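Local coordinates for protein beta-n-acetylhexosaminidase (Streptomyces plicatus, PDB 1HP5) that probably hydrolyses terminal N-acetylhexosamine residues from glycoconjugates, and here holds the cyclic thiazoline NGT in its sugar-binding pocket, at residues M163-R168 against P446-T451; P394-Y399 against V420-D425. All blocks are in the same frame, centred on the assembly; numbering follows the deposited sequence.

Contact 1: residues M163-R168 against P446-T451; sequences MLDVSR and PLWTET. With NGT (3ar,5R,6S,7R,7ar-5-hydroxymethyl-2-methyl-5,6,7,7a-tetrahydro-3ah-pyrano[3,2-D]thiazole-6,7-diol), chain F.
M163 lays its terminal CE methyl on W448. M163 CE lies 3.4 Å from the centroid of the W448 six-membered ring, 4° off the ring normal. The bend at chi3 (82°) swings CE onto the ring, with SD over the same face, a Met-aromatic contact. NGT covers the opposite face with C5 and O4. With an alanine in place of W448, the sugar ring would probably lose its platform and M163 CE its aromatic partner. M163 and L164 pair in parallel with P446 and L447. L447 N bonds to M163 O, and D165 N to L447 O.

The D165 carboxylate links both segments. D165 OD2 accepts from T449 N at 3.1 Å, in a nearly straight bond (179°). R168 NH1 meets D165 OD2 at 3.0 Å from the opposite face of the carboxylate, a salt bridge. D165 OD1 accepts from S167 N, an Asx turn, and from R168 N, which completes an Asx motif. T449 OG1 donates to D165 O at 2.8 Å.

R168 lies alongside E450. R168 NH1 donates to NGT O4 at 2.8 Å and R168 NH2 to NGT O3 at 2.8 Å. E450 OE2 lies over the guanidinium face, a contact of charges only, and accepts from NGT O4 at 2.6 Å. D165 is thus a second-shell anchor for R168. R168 holds O3 and O4 of the bound sugar ring, and E450 accepts from O4.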
loop_
_atom_site.group_PDB
_atom_site.type_symbol
_atom_site.label_atom_id
_atom_site.label_comp_id
_atom_site.label_asym_id
_atom_site.label_seq_id
_atom_site.Cartn_x
_atom_site.Cartn_y
_atom_site.Cartn_z
ATOM N N MET A 163 -2.345 0.654 3.099
ATOM C CA MET A 163 -3.194 -0.236 3.863
ATOM C C MET A 163 -4.640 -0.015 3.467
ATOM O O MET A 163 -5.046 1.112 3.171
ATOM C CB MET A 163 -3.048 0.020 5.368
ATOM C CG MET A 163 -3.878 -0.946 6.224
ATOM S SD MET A 163 -4.360 -0.301 7.854
ATOM C CE MET A 163 -5.816 0.683 7.390
ATOM N N LEU A 164 -5.412 -1.094 3.439
ATOM C CA LEU A 164 -6.829 -0.975 3.147
ATOM C C LEU A 164 -7.574 -1.637 4.293
ATOM O O LEU A 164 -7.317 -2.792 4.629
ATOM C CB LEU A 164 -7.216 -1.659 1.830
ATOM C CG LEU A 164 -8.728 -1.564 1.542
ATOM C CD1 LEU A 164 -9.134 -0.100 1.352
ATOM C CD2 LEU A 164 -9.083 -2.376 0.307
ATOM N N ASP A 165 -8.482 -0.887 4.901
ATOM C CA ASP A 165 -9.299 -1.386 5.995
ATOM C C ASP A 165 -10.530 -2.049 5.368
ATOM O O ASP A 165 -11.362 -1.371 4.761
ATOM C CB ASP A 165 -9.709 -0.204 6.890
ATOM C CG ASP A 165 -10.787 -0.559 7.901
ATOM O OD1 ASP A 165 -11.165 -1.745 8.018
ATOM O OD2 ASP A 165 -11.259 0.370 8.591
ATOM N N VAL A 166 -10.635 -3.368 5.488
ATOM C CA VAL A 166 -11.795 -4.064 4.942
ATOM C C VAL A 166 -12.681 -4.562 6.076
ATOM O O VAL A 166 -13.613 -5.344 5.861
ATOM C CB VAL A 166 -11.389 -5.249 4.024
ATOM C CG1 VAL A 166 -10.541 -4.727 2.848
ATOM C CG2 VAL A 166 -10.628 -6.302 4.816
ATOM N N SER A 167 -12.388 -4.088 7.285
ATOM C CA SER A 167 -13.148 -4.469 8.469
ATOM C C SER A 167 -14.329 -3.534 8.731
ATOM O O SER A 167 -15.426 -3.997 9.039
ATOM C CB SER A 167 -12.237 -4.495 9.697
ATOM O OG SER A 167 -11.212 -5.466 9.546
ATOM N N ARG A 168 -14.108 -2.226 8.623
ATOM C CA ARG A 168 -15.176 -1.250 8.856
ATOM C C ARG A 168 -16.232 -1.411 7.771
ATOM O O ARG A 168 -17.425 -1.507 8.060
ATOM C CB ARG A 168 -14.594 0.163 8.882
ATOM C CG ARG A 168 -14.000 0.530 10.245
ATOM C CD ARG A 168 -13.305 -0.656 10.938
ATOM N NE ARG A 168 -12.867 -0.274 12.278
ATOM C CZ ARG A 168 -11.801 0.479 12.528
ATOM N NH1 ARG A 168 -11.048 0.921 11.530
ATOM N NH2 ARG A 168 -11.512 0.828 13.772
ATOM N N PRO A 446 -2.294 4.565 5.111
ATOM C CA PRO A 446 -3.454 3.752 5.480
ATOM C C PRO A 446 -4.760 4.391 5.042
ATOM O O PRO A 446 -4.909 5.615 5.082
ATOM C CB PRO A 446 -3.370 3.674 7.012
ATOM C CG PRO A 446 -1.990 4.239 7.362
ATOM C CD PRO A 446 -1.744 5.254 6.287
ATOM N N LEU A 447 -5.703 3.556 4.623
ATOM C CA LEU A 447 -7.012 4.041 4.222
ATOM C C LEU A 447 -8.054 3.324 5.070
ATOM O O LEU A 447 -8.445 2.196 4.755
ATOM C CB LEU A 447 -7.260 3.770 2.735
ATOM C CG LEU A 447 -8.620 4.209 2.183
ATOM C CD1 LEU A 447 -8.936 5.632 2.620
ATOM C CD2 LEU A 447 -8.601 4.100 0.654
ATOM N N TRP A 448 -8.480 3.971 6.156
ATOM C CA TRP A 448 -9.488 3.402 7.049
ATOM C C TRP A 448 -10.854 3.630 6.419
ATOM O O TRP A 448 -11.069 4.636 5.747
ATOM C CB TRP A 448 -9.414 4.053 8.433
ATOM C CG TRP A 448 -8.063 3.907 9.053
ATOM C CD1 TRP A 448 -7.042 4.813 9.020
ATOM C CD2 TRP A 448 -7.561 2.758 9.738
ATOM N NE1 TRP A 448 -5.932 4.296 9.644
ATOM C CE2 TRP A 448 -6.223 3.035 10.095
ATOM C CE3 TRP A 448 -8.113 1.515 10.086
ATOM C CZ2 TRP A 448 -5.421 2.114 10.787
ATOM C CZ3 TRP A 448 -7.319 0.596 10.775
ATOM C CH2 TRP A 448 -5.985 0.906 11.118
ATOM N N THR A 449 -11.788 2.716 6.654
ATOM C CA THR A 449 -13.083 2.837 6.001
ATOM C C THR A 449 -14.345 3.056 6.833
ATOM O O THR A 449 -15.434 2.636 6.431
ATOM C CB THR A 449 -13.288 1.627 5.074
ATOM O OG1 THR A 449 -13.192 0.419 5.837
ATOM C CG2 THR A 449 -12.200 1.608 3.987
ATOM N N GLU A 450 -14.221 3.719 7.979
ATOM C CA GLU A 450 -15.408 3.990 8.787
ATOM C C GLU A 450 -16.459 4.700 7.941
ATOM O O GLU A 450 -17.649 4.429 8.072
ATOM C CB GLU A 450 -15.087 4.900 9.989
ATOM C CG GLU A 450 -14.534 4.180 11.206
ATOM C CD GLU A 450 -13.020 4.148 11.238
ATOM O OE1 GLU A 450 -12.394 4.227 10.157
ATOM O OE2 GLU A 450 -12.462 4.034 12.350
ATOM N N THR A 451 -16.003 5.592 7.062
ATOM C CA THR A 451 -16.900 6.395 6.232
ATOM C C THR A 451 -16.921 6.080 4.740
ATOM O O THR A 451 -17.586 6.776 3.969
ATOM C CB THR A 451 -16.547 7.892 6.357
ATOM O OG1 THR A 451 -15.315 8.150 5.668
ATOM C CG2 THR A 451 -16.385 8.280 7.812
HETATM C C1 NGT F . -6.835 5.055 14.369
HETATM C C2 NGT F . -7.383 3.670 14.824
HETATM C C3 NGT F . -8.301 3.025 13.731
HETATM C C4 NGT F . -9.245 4.043 13.068
HETATM C C5 NGT F . -8.439 5.244 12.527
HETATM C C6 NGT F . -9.299 6.322 11.874
HETATM C C7 NGT F . -5.202 3.121 14.425
HETATM C C8 NGT F . -3.882 2.385 14.440
HETATM N N2 NGT F . -6.240 2.800 15.067
HETATM S S1 NGT F . -5.298 4.581 13.436
HETATM O O3 NGT F . -9.045 1.958 14.300
HETATM O O4 NGT F . -9.943 3.407 12.012
HETATM O O5 NGT F . -7.681 5.882 13.626
HETATM O O6 NGT F . -8.483 7.313 11.248
#

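Contact 2: residues P394-Y399 against V420-D425. With NGT (3ar,5R,6S,7R,7ar-5-hydroxymethyl-2-methyl-5,6,7,7a-tetrahydro-3ah-pyrano[3,2-D]thiazole-6,7-diol), chain F.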
loop_
_atom_site.group_PDB
_atom_site.type_symbol
_atom_site.label_atom_id
_atom_site.label_comp_id
_atom_site.label_asym_id
_atom_site.label_seq_id
_atom_site.Cartn_x
_atom_site.Cartn_y
_atom_site.Cartn_z
ATOM N N PRO A 394 2.089 8.841 9.867
ATOM C CA PRO A 394 1.488 9.861 10.735
ATOM C C PRO A 394 0.035 10.122 10.354
ATOM O O PRO A 394 -0.283 10.282 9.175
ATOM C CB PRO A 394 2.375 11.087 10.504
ATOM C CG PRO A 394 3.703 10.484 10.128
ATOM C CD PRO A 394 3.295 9.363 9.202
ATOM N N ALA A 395 -0.838 10.175 11.357
ATOM C CA ALA A 395 -2.264 10.396 11.133
ATOM C C ALA A 395 -2.560 11.749 10.492
ATOM O O ALA A 395 -3.560 11.902 9.790
ATOM C CB ALA A 395 -3.023 10.259 12.450
ATOM N N ASP A 396 -1.701 12.736 10.728
ATOM C CA ASP A 396 -1.917 14.051 10.133
ATOM C C ASP A 396 -1.029 14.226 8.903
ATOM O O ASP A 396 -0.722 15.349 8.490
ATOM C CB ASP A 396 -1.631 15.159 11.151
ATOM C CG ASP A 396 -0.212 15.112 11.688
ATOM O OD1 ASP A 396 0.487 14.099 11.460
ATOM O OD2 ASP A 396 0.203 16.087 12.355
ATOM N N ARG A 397 -0.622 13.105 8.319
ATOM C CA ARG A 397 0.228 13.132 7.137
ATOM C C ARG A 397 -0.185 12.154 6.040
ATOM O O ARG A 397 -0.478 12.562 4.917
ATOM C CB ARG A 397 1.683 12.826 7.516
ATOM C CG ARG A 397 2.356 13.853 8.412
ATOM C CD ARG A 397 2.642 15.147 7.668
ATOM N NE ARG A 397 3.455 16.055 8.476
ATOM C CZ ARG A 397 3.921 17.225 8.053
ATOM N NH1 ARG A 397 3.658 17.643 6.819
ATOM N NH2 ARG A 397 4.657 17.979 8.865
ATOM N N THR A 398 -0.221 10.866 6.369
ATOM C CA THR A 398 -0.520 9.845 5.369
ATOM C C THR A 398 -1.839 9.085 5.463
ATOM O O THR A 398 -2.076 8.174 4.671
ATOM C CB THR A 398 0.615 8.814 5.326
ATOM O OG1 THR A 398 0.593 8.034 6.527
ATOM C CG2 THR A 398 1.963 9.525 5.226
ATOM N N TYR A 399 -2.688 9.442 6.421
ATOM C CA TYR A 399 -3.982 8.786 6.565
ATOM C C TYR A 399 -4.891 9.281 5.444
ATOM O O TYR A 399 -5.297 10.443 5.428
ATOM C CB TYR A 399 -4.589 9.113 7.936
ATOM C CG TYR A 399 -4.174 8.140 9.024
ATOM C CD1 TYR A 399 -2.887 7.603 9.045
ATOM C CD2 TYR A 399 -5.078 7.727 10.004
ATOM C CE1 TYR A 399 -2.509 6.671 9.999
ATOM C CE2 TYR A 399 -4.711 6.793 10.971
ATOM C CZ TYR A 399 -3.422 6.264 10.956
ATOM O OH TYR A 399 -3.050 5.294 11.858
ATOM N N VAL A 420 -3.157 18.345 0.398
ATOM C CA VAL A 420 -2.124 17.696 -0.398
ATOM C C VAL A 420 -0.702 18.092 -0.029
ATOM O O VAL A 420 0.183 17.230 0.064
ATOM C CB VAL A 420 -2.367 17.955 -1.896
ATOM C CG1 VAL A 420 -1.343 17.207 -2.733
ATOM C CG2 VAL A 420 -3.780 17.510 -2.260
ATOM N N GLN A 421 -0.462 19.383 0.191
ATOM C CA GLN A 421 0.892 19.786 0.548
ATOM C C GLN A 421 1.317 19.176 1.874
ATOM O O GLN A 421 2.409 18.616 1.981
ATOM C CB GLN A 421 1.031 21.312 0.618
ATOM C CG GLN A 421 2.381 21.739 1.190
ATOM C CD GLN A 421 2.738 23.184 0.898
ATOM O OE1 GLN A 421 1.872 24.012 0.618
ATOM N NE2 GLN A 421 4.027 23.494 0.978
ATOM N N ARG A 422 0.457 19.263 2.884
ATOM C CA ARG A 422 0.815 18.709 4.187
ATOM C C ARG A 422 1.164 17.230 4.111
ATOM O O ARG A 422 2.126 16.778 4.731
ATOM C CB ARG A 422 -0.311 18.901 5.213
ATOM C CG ARG A 422 0.104 18.387 6.587
ATOM C CD ARG A 422 -0.903 18.652 7.691
ATOM N NE ARG A 422 -0.375 18.145 8.956
ATOM C CZ ARG A 422 0.666 18.669 9.599
ATOM N NH1 ARG A 422 1.290 19.732 9.107
ATOM N NH2 ARG A 422 1.109 18.107 10.717
ATOM N N SER A 423 0.383 16.478 3.350
ATOM C CA SER A 423 0.615 15.045 3.213
ATOM C C SER A 423 1.982 14.701 2.607
ATOM O O SER A 423 2.593 13.691 2.961
ATOM C CB SER A 423 -0.480 14.427 2.343
ATOM O OG SER A 423 -0.267 13.035 2.187
ATOM N N TYR A 424 2.454 15.552 1.705
ATOM C CA TYR A 424 3.717 15.337 1.002
ATOM C C TYR A 424 4.943 16.033 1.575
ATOM O O TYR A 424 6.046 15.485 1.561
ATOM C CB TYR A 424 3.560 15.797 -0.456
ATOM C CG TYR A 424 4.849 15.815 -1.262
ATOM C CD1 TYR A 424 5.363 14.646 -1.823
ATOM C CD2 TYR A 424 5.554 17.008 -1.461
ATOM C CE1 TYR A 424 6.549 14.659 -2.568
ATOM C CE2 TYR A 424 6.740 17.033 -2.200
ATOM C CZ TYR A 424 7.229 15.856 -2.753
ATOM O OH TYR A 424 8.386 15.877 -3.500
ATOM N N ASP A 425 4.738 17.245 2.075
ATOM C CA ASP A 425 5.828 18.075 2.562
ATOM C C ASP A 425 6.525 17.747 3.873
ATOM O O ASP A 425 6.429 18.507 4.830
ATOM C CB ASP A 425 5.355 19.532 2.590
ATOM C CG ASP A 425 6.472 20.513 2.283
ATOM O OD1 ASP A 425 7.604 20.067 2.006
ATOM O OD2 ASP A 425 6.209 21.730 2.313
HETATM C C1 NGT F . -6.835 5.055 14.369
HETATM C C2 NGT F . -7.383 3.670 14.824
HETATM C C3 NGT F . -8.301 3.025 13.731
HETATM C C4 NGT F . -9.245 4.043 13.068
HETATM C C5 NGT F . -8.439 5.244 12.527
HETATM C C6 NGT F . -9.299 6.322 11.874
HETATM C C7 NGT F . -5.202 3.121 14.425
HETATM C C8 NGT F . -3.882 2.385 14.440
HETATM N N2 NGT F . -6.240 2.800 15.067
HETATM S S1 NGT F . -5.298 4.581 13.436
HETATM O O3 NGT F . -9.045 1.958 14.300
HETATM O O4 NGT F . -9.943 3.407 12.012
HETATM O O5 NGT F . -7.681 5.882 13.626
HETATM O O6 NGT F . -8.483 7.313 11.248
#
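Two arginines stack face to face here despite their like charges. The guanidinium of R397 lies flat on that of R422, with centres 3.9 Å apart and planes at 19°. The side chains cross at about a right angle. Acidic and carbonyl partners probably offset the like charges. R397 NH1 donates to R422 O at 2.7 Å, in the carbonyl plane and on a lone pair. The bend of R397 at chi2 (-71°) helps bring the group back to the helix backbone.

R422 instead runs extended from CG to NE, with CG anti to the backbone N, and reaches across to D396. R422 NH2 meets D396 OD2 at 2.8 Å in a salt bridge. The carboxylate is turned 67° from the guanidinium plane, and OD2 is met from above its own plane. R422 NE adds a weak bond to D396 O. D370 gives NH2 a second acidic partner, so the positive charge is probably well balanced.

One residue on, S423 OG donates to R397 O at 2.8 Å. The CA of S423 also comes within 3.2 Å of R397 O, as a CA-H...O contact. A loop is thereby pinned to a short helix by its backbone carbonyls and charged ends. The contact braces the loop after barrel strand 389-392 against helix 420-424 in the TIM-barrel catalytic domain. The same loop leads to Y399 beside the ligand.

Both contacts belong to the catalytic TIM barrel, with centres about 17 Å apart. Contact 1 is fully buried. It joins the neighbouring strands 159-165 and 440-447 where they run out into the sugar pocket. Contact 2 is only partly buried and ties the loop after strand 389-392 to helix 420-424. They share no segment, but they touch: Y399 and P446 pack together, and the rings of Y399 and W448 meet beside NGT. Charge serves differently in each. In contact 1, D165 braces R168, and R168 and E450 face the ligand. In 394-399 with 420-425 it fastens loop to helix, and the arginines there bond to protein groups.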